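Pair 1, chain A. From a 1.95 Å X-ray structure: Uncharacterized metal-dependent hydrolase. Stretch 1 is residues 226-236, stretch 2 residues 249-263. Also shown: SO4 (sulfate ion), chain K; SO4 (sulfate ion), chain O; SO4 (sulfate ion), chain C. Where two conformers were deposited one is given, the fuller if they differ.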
# COMPACT_ATOMS: atom_id res chain seq x y z
N LYS A 226 7.46 9.53 7.61
CA LYS A 226 7.53 10.99 7.72
C LYS A 226 6.26 11.69 7.20
O LYS A 226 6.24 12.91 7.06
CB LYS A 226 8.78 11.53 7.01
CG LYS A 226 10.08 11.17 7.73
CD LYS A 226 11.30 11.49 6.89
CE LYS A 226 12.58 11.19 7.67
NZ LYS A 226 13.78 11.17 6.79
N LEU A 227 5.23 10.90 6.91
CA LEU A 227 3.89 11.47 6.67
C LEU A 227 3.18 11.66 8.01
O LEU A 227 2.90 10.70 8.72
CB LEU A 227 3.05 10.55 5.78
CG LEU A 227 2.90 10.71 4.27
CD1 LEU A 227 1.77 9.82 3.80
CD2 LEU A 227 2.65 12.15 3.82
N SER A 228 2.88 12.91 8.35
CA SER A 228 2.37 13.22 9.67
C SER A 228 0.85 13.41 9.71
O SER A 228 0.27 13.62 10.78
CB SER A 228 3.08 14.46 10.22
OG SER A 228 2.81 15.58 9.40
N ILE A 229 0.22 13.33 8.54
CA ILE A 229 -1.23 13.44 8.41
C ILE A 229 -1.73 12.29 7.51
O ILE A 229 -0.96 11.74 6.72
CB ILE A 229 -1.67 14.81 7.78
CG1 ILE A 229 -1.03 15.01 6.40
CG2 ILE A 229 -1.37 15.98 8.75
CD1 ILE A 229 -1.58 16.20 5.57
N ASN A 230 -3.00 11.94 7.63
CA ASN A 230 -3.62 10.97 6.73
C ASN A 230 -3.84 11.60 5.36
O ASN A 230 -4.39 12.70 5.25
CB ASN A 230 -4.93 10.44 7.32
CG ASN A 230 -4.75 9.87 8.71
OD1 ASN A 230 -3.91 8.99 8.93
ND2 ASN A 230 -5.54 10.37 9.67
N VAL A 231 -3.38 10.91 4.32
CA VAL A 231 -3.47 11.43 2.96
C VAL A 231 -4.24 10.44 2.09
O VAL A 231 -3.80 9.31 1.89
CB VAL A 231 -2.07 11.69 2.36
CG1 VAL A 231 -2.18 12.18 0.90
CG2 VAL A 231 -1.28 12.69 3.21
N PHE A 232 -5.38 10.88 1.57
CA PHE A 232 -6.15 10.09 0.61
C PHE A 232 -5.85 10.64 -0.79
O PHE A 232 -6.37 11.69 -1.19
CB PHE A 232 -7.65 10.10 0.98
CG PHE A 232 -7.94 9.37 2.27
CD1 PHE A 232 -8.40 8.05 2.25
CD2 PHE A 232 -7.69 9.97 3.51
CE1 PHE A 232 -8.63 7.35 3.43
CE2 PHE A 232 -7.93 9.29 4.71
CZ PHE A 232 -8.39 7.97 4.67
N ALA A 233 -5.00 9.93 -1.52
CA ALA A 233 -4.49 10.40 -2.82
C ALA A 233 -5.46 10.15 -3.96
O ALA A 233 -5.83 9.01 -4.23
CB ALA A 233 -3.14 9.77 -3.13
N TYR A 234 -5.87 11.23 -4.61
CA TYR A 234 -6.65 11.13 -5.84
C TYR A 234 -5.75 11.51 -6.99
O TYR A 234 -5.39 12.69 -7.15
CB TYR A 234 -7.90 12.01 -5.78
CG TYR A 234 -9.01 11.44 -4.92
CD1 TYR A 234 -8.92 11.44 -3.52
CD2 TYR A 234 -10.18 10.92 -5.50
CE1 TYR A 234 -9.95 10.91 -2.73
CE2 TYR A 234 -11.22 10.39 -4.71
CZ TYR A 234 -11.09 10.40 -3.32
OH TYR A 234 -12.09 9.90 -2.53
N VAL A 235 -5.37 10.51 -7.77
CA VAL A 235 -4.37 10.67 -8.81
C VAL A 235 -4.93 11.26 -10.12
O VAL A 235 -6.14 11.26 -10.36
CB VAL A 235 -3.65 9.32 -9.10
CG1 VAL A 235 -3.09 8.71 -7.80
CG2 VAL A 235 -4.59 8.32 -9.77
N THR A 236 -4.04 11.77 -10.96
CA THR A 236 -4.41 12.22 -12.30
C THR A 236 -4.69 10.98 -13.16
O THR A 236 -4.21 9.89 -12.82
CB THR A 236 -3.26 13.02 -12.95
OG1 THR A 236 -2.12 12.17 -13.08
CG2 THR A 236 -2.88 14.25 -12.11
N GLY A 249 -4.72 -0.85 -7.11
CA GLY A 249 -5.95 -0.10 -6.92
C GLY A 249 -6.00 0.53 -5.54
O GLY A 249 -4.96 1.01 -5.04
N ARG A 250 -7.18 0.55 -4.90
CA ARG A 250 -7.25 1.08 -3.54
C ARG A 250 -6.30 0.30 -2.64
O ARG A 250 -6.25 -0.94 -2.68
CB ARG A 250 -8.67 1.10 -2.96
CG ARG A 250 -8.75 1.96 -1.68
CD ARG A 250 -10.15 2.42 -1.31
NE ARG A 250 -10.13 3.56 -0.39
CZ ARG A 250 -10.55 4.79 -0.69
NH1 ARG A 250 -11.05 5.05 -1.90
NH2 ARG A 250 -10.48 5.76 0.21
N PHE A 251 -5.51 1.04 -1.87
CA PHE A 251 -4.49 0.47 -1.01
C PHE A 251 -4.32 1.40 0.19
O PHE A 251 -3.96 2.57 0.02
CB PHE A 251 -3.17 0.36 -1.80
CG PHE A 251 -2.20 -0.70 -1.29
CD1 PHE A 251 -2.61 -1.74 -0.48
CD2 PHE A 251 -0.85 -0.65 -1.66
CE1 PHE A 251 -1.70 -2.70 -0.02
CE2 PHE A 251 0.07 -1.61 -1.23
CZ PHE A 251 -0.36 -2.64 -0.40
N GLN A 252 -4.59 0.87 1.37
CA GLN A 252 -4.53 1.65 2.58
C GLN A 252 -3.28 1.28 3.37
O GLN A 252 -3.14 0.16 3.87
CB GLN A 252 -5.81 1.44 3.39
CG GLN A 252 -6.37 2.70 4.02
CD GLN A 252 -6.29 2.68 5.52
OE1 GLN A 252 -6.90 1.84 6.17
NE2 GLN A 252 -5.54 3.63 6.08
N GLY A 253 -2.35 2.22 3.44
CA GLY A 253 -1.13 2.06 4.23
C GLY A 253 -1.32 2.63 5.61
O GLY A 253 -2.45 2.70 6.12
N ASN A 254 -0.22 3.04 6.23
CA ASN A 254 -0.25 3.61 7.56
C ASN A 254 -0.86 5.02 7.56
O ASN A 254 -1.80 5.30 8.28
CB ASN A 254 1.17 3.66 8.12
CG ASN A 254 1.23 4.24 9.50
OD1 ASN A 254 0.41 3.93 10.37
ND2 ASN A 254 2.21 5.10 9.73
N ARG A 255 -0.33 5.89 6.72
CA ARG A 255 -0.86 7.24 6.57
C ARG A 255 -1.37 7.52 5.16
O ARG A 255 -2.28 8.33 4.98
CB ARG A 255 0.23 8.25 6.91
CG ARG A 255 0.59 8.29 8.38
CD ARG A 255 -0.52 8.90 9.16
NE ARG A 255 -0.11 9.29 10.50
CZ ARG A 255 -0.90 9.91 11.37
NH1 ARG A 255 -2.15 10.20 11.03
NH2 ARG A 255 -0.44 10.23 12.57
N LEU A 256 -0.76 6.86 4.18
CA LEU A 256 -1.11 7.05 2.77
C LEU A 256 -2.13 6.02 2.30
O LEU A 256 -1.94 4.81 2.49
CB LEU A 256 0.16 6.97 1.90
CG LEU A 256 -0.00 7.10 0.38
CD1 LEU A 256 -0.51 8.51 -0.00
CD2 LEU A 256 1.32 6.78 -0.34
N THR A 257 -3.19 6.52 1.68
CA THR A 257 -4.15 5.69 0.96
C THR A 257 -4.11 6.06 -0.52
O THR A 257 -4.27 7.24 -0.87
CB THR A 257 -5.59 5.93 1.48
OG1 THR A 257 -5.62 5.78 2.90
CG2 THR A 257 -6.60 4.96 0.84
N ILE A 258 -3.91 5.07 -1.38
CA ILE A 258 -4.17 5.26 -2.81
C ILE A 258 -5.68 5.17 -2.91
O ILE A 258 -6.25 4.10 -2.76
CB ILE A 258 -3.46 4.17 -3.67
CG1 ILE A 258 -1.97 4.07 -3.31
CG2 ILE A 258 -3.67 4.44 -5.18
CD1 ILE A 258 -1.19 5.40 -3.41
N ALA A 259 -6.33 6.31 -3.11
CA ALA A 259 -7.78 6.41 -2.89
C ALA A 259 -8.62 6.45 -4.17
O ALA A 259 -9.70 5.86 -4.22
CB ALA A 259 -8.10 7.65 -2.01
N GLY A 260 -8.16 7.16 -5.19
CA GLY A 260 -9.02 7.39 -6.35
C GLY A 260 -8.35 8.12 -7.50
O GLY A 260 -7.14 8.28 -7.51
N VAL A 261 -9.17 8.54 -8.46
CA VAL A 261 -8.74 9.36 -9.59
C VAL A 261 -9.55 10.66 -9.56
O VAL A 261 -10.70 10.68 -9.11
CB VAL A 261 -8.93 8.61 -10.96
CG1 VAL A 261 -10.41 8.37 -11.26
CG2 VAL A 261 -8.27 9.37 -12.12
N LYS A 262 -8.94 11.74 -10.05
CA LYS A 262 -9.62 13.03 -10.13
C LYS A 262 -9.85 13.42 -11.60
O LYS A 262 -8.92 13.43 -12.40
CB LYS A 262 -8.81 14.10 -9.38
CG LYS A 262 -9.29 15.54 -9.56
CD LYS A 262 -10.72 15.75 -9.08
CE LYS A 262 -11.17 17.19 -9.35
NZ LYS A 262 -10.40 18.19 -8.58
N LEU A 263 -11.10 13.73 -11.92
CA LEU A 263 -11.52 14.14 -13.27
C LEU A 263 -12.17 15.53 -13.26
O LEU A 263 -12.63 16.01 -12.22
CB LEU A 263 -12.55 13.15 -13.83
CG LEU A 263 -12.11 11.68 -13.86
CD1 LEU A 263 -13.27 10.80 -14.26
CD2 LEU A 263 -10.95 11.52 -14.79
S SO4 K . 2.22 7.55 12.60
O1 SO4 K . 3.22 7.59 13.66
O2 SO4 K . 2.49 8.61 11.64
O3 SO4 K . 2.26 6.26 11.94
O4 SO4 K . 0.89 7.74 13.18
S SO4 O . -1.27 12.08 15.73
O1 SO4 O . -1.17 11.31 16.96
O2 SO4 O . 0.06 12.20 15.14
O3 SO4 O . -2.16 11.40 14.79
O4 SO4 O . -1.80 13.42 16.01
S SO4 C . -10.02 21.81 -8.57
O1 SO4 C . -8.96 21.15 -7.84
O2 SO4 C . -10.42 23.01 -7.84
O3 SO4 C . -9.53 22.22 -9.88
O4 SO4 C . -11.17 20.91 -8.68

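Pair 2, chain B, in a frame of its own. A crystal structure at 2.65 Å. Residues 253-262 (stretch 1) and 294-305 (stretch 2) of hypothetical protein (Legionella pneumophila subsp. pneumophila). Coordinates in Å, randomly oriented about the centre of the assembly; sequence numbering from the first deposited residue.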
# COMPACT_ATOMS: atom_id res chain seq x y z
N TRP B 253 -22.20 13.37 -3.79
CA TRP B 253 -20.96 13.16 -3.04
C TRP B 253 -21.13 12.37 -1.73
O TRP B 253 -20.33 11.47 -1.53
CB TRP B 253 -20.22 14.47 -2.78
CG TRP B 253 -19.63 15.04 -4.04
CD1 TRP B 253 -20.10 16.11 -4.75
CD2 TRP B 253 -18.50 14.53 -4.77
NE1 TRP B 253 -19.30 16.32 -5.86
CE2 TRP B 253 -18.30 15.38 -5.88
CE3 TRP B 253 -17.60 13.47 -4.56
CZ2 TRP B 253 -17.26 15.19 -6.79
CZ3 TRP B 253 -16.55 13.30 -5.44
CH2 TRP B 253 -16.40 14.13 -6.56
N PRO B 254 -22.14 12.60 -0.84
CA PRO B 254 -22.20 11.78 0.39
C PRO B 254 -22.32 10.26 0.15
O PRO B 254 -21.96 9.49 1.04
CB PRO B 254 -23.44 12.30 1.10
CG PRO B 254 -23.64 13.65 0.56
CD PRO B 254 -23.22 13.61 -0.85
N HIS B 255 -22.78 9.85 -1.06
CA HIS B 255 -22.98 8.45 -1.42
C HIS B 255 -22.01 7.93 -2.47
O HIS B 255 -22.13 6.77 -2.88
CB HIS B 255 -24.42 8.22 -1.89
CG HIS B 255 -25.39 8.38 -0.78
ND1 HIS B 255 -26.31 9.40 -0.78
CD2 HIS B 255 -25.50 7.69 0.38
CE1 HIS B 255 -26.99 9.27 0.34
NE2 HIS B 255 -26.53 8.26 1.08
N ALA B 256 -21.03 8.76 -2.87
CA ALA B 256 -19.99 8.39 -3.84
C ALA B 256 -19.11 7.25 -3.28
O ALA B 256 -18.98 7.10 -2.06
CB ALA B 256 -19.14 9.60 -4.19
N LYS B 257 -18.59 6.41 -4.17
CA LYS B 257 -17.75 5.27 -3.85
C LYS B 257 -16.42 5.48 -4.58
O LYS B 257 -16.39 5.35 -5.79
CB LYS B 257 -18.48 3.97 -4.27
CG LYS B 257 -19.79 3.76 -3.53
CD LYS B 257 -20.69 2.73 -4.17
CE LYS B 257 -21.83 2.36 -3.24
NZ LYS B 257 -22.80 1.45 -3.89
N VAL B 258 -15.35 5.89 -3.86
CA VAL B 258 -14.06 6.22 -4.48
C VAL B 258 -13.05 5.08 -4.29
O VAL B 258 -12.81 4.63 -3.16
CB VAL B 258 -13.48 7.59 -4.01
CG1 VAL B 258 -12.23 7.96 -4.78
CG2 VAL B 258 -14.52 8.70 -4.19
N ILE B 259 -12.47 4.63 -5.43
CA ILE B 259 -11.45 3.60 -5.53
C ILE B 259 -10.22 4.23 -6.16
O ILE B 259 -10.31 4.81 -7.26
CB ILE B 259 -11.94 2.34 -6.32
CG1 ILE B 259 -12.94 1.53 -5.48
CG2 ILE B 259 -10.75 1.48 -6.83
CD1 ILE B 259 -13.70 0.52 -6.26
N ILE B 260 -9.08 4.13 -5.46
CA ILE B 260 -7.80 4.65 -5.94
C ILE B 260 -6.83 3.48 -6.15
O ILE B 260 -6.45 2.80 -5.20
CB ILE B 260 -7.22 5.75 -5.01
CG1 ILE B 260 -8.19 6.97 -4.93
CG2 ILE B 260 -5.81 6.14 -5.48
CD1 ILE B 260 -7.92 7.98 -3.86
N ARG B 261 -6.47 3.24 -7.42
CA ARG B 261 -5.50 2.25 -7.90
C ARG B 261 -4.67 3.00 -8.96
O ARG B 261 -4.49 2.56 -10.09
CB ARG B 261 -6.21 0.99 -8.44
CG ARG B 261 -5.26 -0.17 -8.75
CD ARG B 261 -5.62 -0.75 -10.10
NE ARG B 261 -4.72 -1.82 -10.52
CZ ARG B 261 -3.66 -1.64 -11.28
NH1 ARG B 261 -3.33 -0.43 -11.70
NH2 ARG B 261 -2.90 -2.68 -11.63
N PHE B 262 -4.22 4.19 -8.58
CA PHE B 262 -3.47 5.12 -9.40
C PHE B 262 -1.96 4.82 -9.37
O PHE B 262 -1.35 4.74 -8.30
CB PHE B 262 -3.74 6.54 -8.93
CG PHE B 262 -3.10 7.60 -9.77
CD1 PHE B 262 -3.76 8.12 -10.88
CD2 PHE B 262 -1.86 8.14 -9.43
CE1 PHE B 262 -3.20 9.15 -11.63
CE2 PHE B 262 -1.28 9.14 -10.20
CZ PHE B 262 -1.96 9.65 -11.28
N ASP B 294 -13.71 7.93 4.83
CA ASP B 294 -13.77 6.46 4.96
C ASP B 294 -14.43 5.79 3.73
O ASP B 294 -14.45 4.57 3.65
CB ASP B 294 -14.52 6.04 6.24
CG ASP B 294 -15.96 6.51 6.25
OD1 ASP B 294 -16.82 5.79 5.69
OD2 ASP B 294 -16.23 7.62 6.77
N ARG B 295 -14.99 6.59 2.80
CA ARG B 295 -15.63 6.12 1.57
C ARG B 295 -14.62 6.09 0.41
O ARG B 295 -14.98 5.70 -0.71
CB ARG B 295 -16.85 7.00 1.25
CG ARG B 295 -17.95 6.86 2.30
CD ARG B 295 -19.24 7.53 1.90
NE ARG B 295 -19.83 6.90 0.72
CZ ARG B 295 -20.68 5.88 0.77
NH1 ARG B 295 -21.05 5.36 1.94
NH2 ARG B 295 -21.18 5.37 -0.35
N ILE B 296 -13.34 6.47 0.71
CA ILE B 296 -12.20 6.52 -0.20
C ILE B 296 -11.26 5.37 0.13
O ILE B 296 -10.65 5.38 1.20
CB ILE B 296 -11.47 7.89 -0.12
CG1 ILE B 296 -12.43 9.07 -0.41
CG2 ILE B 296 -10.25 7.92 -1.04
CD1 ILE B 296 -12.04 10.37 0.19
N TYR B 297 -11.13 4.39 -0.78
CA TYR B 297 -10.26 3.23 -0.53
C TYR B 297 -9.16 3.15 -1.55
O TYR B 297 -9.42 3.28 -2.75
CB TYR B 297 -11.08 1.91 -0.52
CG TYR B 297 -12.08 1.83 0.63
CD1 TYR B 297 -11.66 1.58 1.93
CD2 TYR B 297 -13.44 2.03 0.41
CE1 TYR B 297 -12.57 1.54 2.99
CE2 TYR B 297 -14.36 2.00 1.46
CZ TYR B 297 -13.92 1.74 2.74
OH TYR B 297 -14.81 1.72 3.78
N ILE B 298 -7.91 2.99 -1.08
CA ILE B 298 -6.75 2.81 -1.94
C ILE B 298 -6.60 1.31 -2.05
O ILE B 298 -6.28 0.66 -1.05
CB ILE B 298 -5.47 3.54 -1.47
CG1 ILE B 298 -5.74 5.07 -1.34
CG2 ILE B 298 -4.30 3.25 -2.45
CD1 ILE B 298 -4.71 5.81 -0.72
N THR B 299 -6.92 0.74 -3.22
CA THR B 299 -6.92 -0.69 -3.47
C THR B 299 -5.87 -1.05 -4.54
O THR B 299 -6.24 -1.33 -5.69
CB THR B 299 -8.34 -1.14 -3.86
OG1 THR B 299 -8.73 -0.44 -5.04
CG2 THR B 299 -9.36 -0.91 -2.74
N PRO B 300 -4.55 -1.09 -4.18
CA PRO B 300 -3.52 -1.33 -5.21
C PRO B 300 -3.60 -2.69 -5.92
O PRO B 300 -3.09 -2.83 -7.04
CB PRO B 300 -2.22 -1.17 -4.44
CG PRO B 300 -2.57 -0.26 -3.31
CD PRO B 300 -3.91 -0.78 -2.89
N TYR B 301 -4.28 -3.67 -5.32
CA TYR B 301 -4.35 -4.99 -5.92
C TYR B 301 -5.69 -5.24 -6.62
O TYR B 301 -5.93 -6.34 -7.10
CB TYR B 301 -4.00 -6.07 -4.89
CG TYR B 301 -2.60 -5.91 -4.33
CD1 TYR B 301 -1.48 -5.95 -5.17
CD2 TYR B 301 -2.39 -5.70 -2.97
CE1 TYR B 301 -0.19 -5.78 -4.66
CE2 TYR B 301 -1.10 -5.58 -2.45
CZ TYR B 301 -0.01 -5.60 -3.30
OH TYR B 301 1.26 -5.47 -2.77
N ALA B 302 -6.52 -4.19 -6.77
CA ALA B 302 -7.75 -4.34 -7.52
C ALA B 302 -7.40 -4.61 -8.98
O ALA B 302 -6.45 -4.02 -9.52
CB ALA B 302 -8.59 -3.08 -7.41
N ALA B 303 -8.14 -5.54 -9.61
CA ALA B 303 -7.96 -5.87 -11.01
C ALA B 303 -8.41 -4.72 -11.93
O ALA B 303 -9.33 -3.97 -11.59
CB ALA B 303 -8.76 -7.11 -11.33
N VAL B 304 -7.78 -4.62 -13.10
CA VAL B 304 -8.16 -3.72 -14.19
C VAL B 304 -9.07 -4.59 -15.11
O VAL B 304 -8.59 -5.47 -15.82
CB VAL B 304 -6.91 -3.13 -14.89
CG1 VAL B 304 -7.31 -2.23 -16.05
CG2 VAL B 304 -6.04 -2.38 -13.89
N LYS B 305 -10.38 -4.45 -14.95
CA LYS B 305 -11.37 -5.27 -15.65
C LYS B 305 -11.50 -4.95 -17.18
O LYS B 305 -11.20 -3.83 -17.61
CB LYS B 305 -12.73 -5.15 -14.94
CG LYS B 305 -12.77 -5.91 -13.63
CD LYS B 305 -12.72 -7.39 -13.88
CE LYS B 305 -12.25 -8.15 -12.68
NZ LYS B 305 -12.12 -9.57 -13.04

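Both pairs are built from two parallel β-strands; in both pairs an arginine, Arg255(A) or Arg295(B), immediately precedes the second strand, and 14 central residues superpose with an RMSD of 1.0 Å. The strand axes cross at -38° in pair 1 and -22° in pair 2. Val231(A), Phe232(A) and Ala233(A), bridged to Leu256(A), Thr257(A) and Ile258(A), coincide with Val258(B), Ile259(B) and Ile260(B), bridged to Ile296(B), Tyr297(B) and Ile298(B).

The backbone ladder is the same at these positions. Val231(A) N donates to Arg255(A) O (2.9 Å) and Val231(A) O accepts from Thr257(A) N (2.9 Å); in pair 2, Val258(B) N reaches Arg295(B) O at 3.2 Å and Val258(B) O accepts from Tyr297(B) N at 2.9 Å. The next rung, Ala233(A) N to Thr257(A) O, is matched by Ile260(B) N to Tyr297(B) O, both 2.9 Å. One further rung is shared, Ala259(A) N to Ala233(A) O (3.0 Å) and Thr299(B) N to Ile260(B) O (2.9 Å). The pairs then part: Ala233(A) O also accepts from Gly260(A) N (3.1 Å), in a β-bulge that shifts the register by one and lets pairing resume from Val235(A) N to Gly260(A) O (2.9 Å), whereas Pro300(B), at the position of Gly260(A), has no N-H to give and lies in a type I turn.

On the face carrying the matched valines, packing is divided differently. In pair 1 the small Ala233(A) sits beside a leucine, its CB 4.3 Å from Leu256(A) CD1, which also lies 4.1 Å from Val231(A) CG1. In pair 2 the larger Ile260(B) reaches back, CD1 lying 3.7 Å from Ile296(B) CG2. On the other face, the Phe232(A) ring covers Thr257(A), with CE1 3.4 Å from OG1; at the matching position Ile259(B) brings CG2 3.3 Å from Thr299(B) OG1.

The matched arginines, Arg255(A) and Arg295(B), bury the most surface in their pairs but bind differently. Arg255(A) NH1 donates to the side chain of Asn230(A) at OD1 (3.0 Å), while its NE and NH2 hold sulfate ions, probably from the crystallisation liquor. Arg295(B) instead turns to backbone carbonyls: NE bonds Ala256(B) O (2.9 Å), and NH2 adds a weak bond to His255(B) O (3.0 Å).

Tyr234(A) and Arg261(B) also coincide. The tyrosine lays a ring face over Gly260(A) N, and a CB on this glycine would come 2.7 Å from Tyr234(A) CE2. Arg261(B) NE instead bonds Ala302(B) O (3.0 Å), with Val304(B) CG2 over its guanidinium.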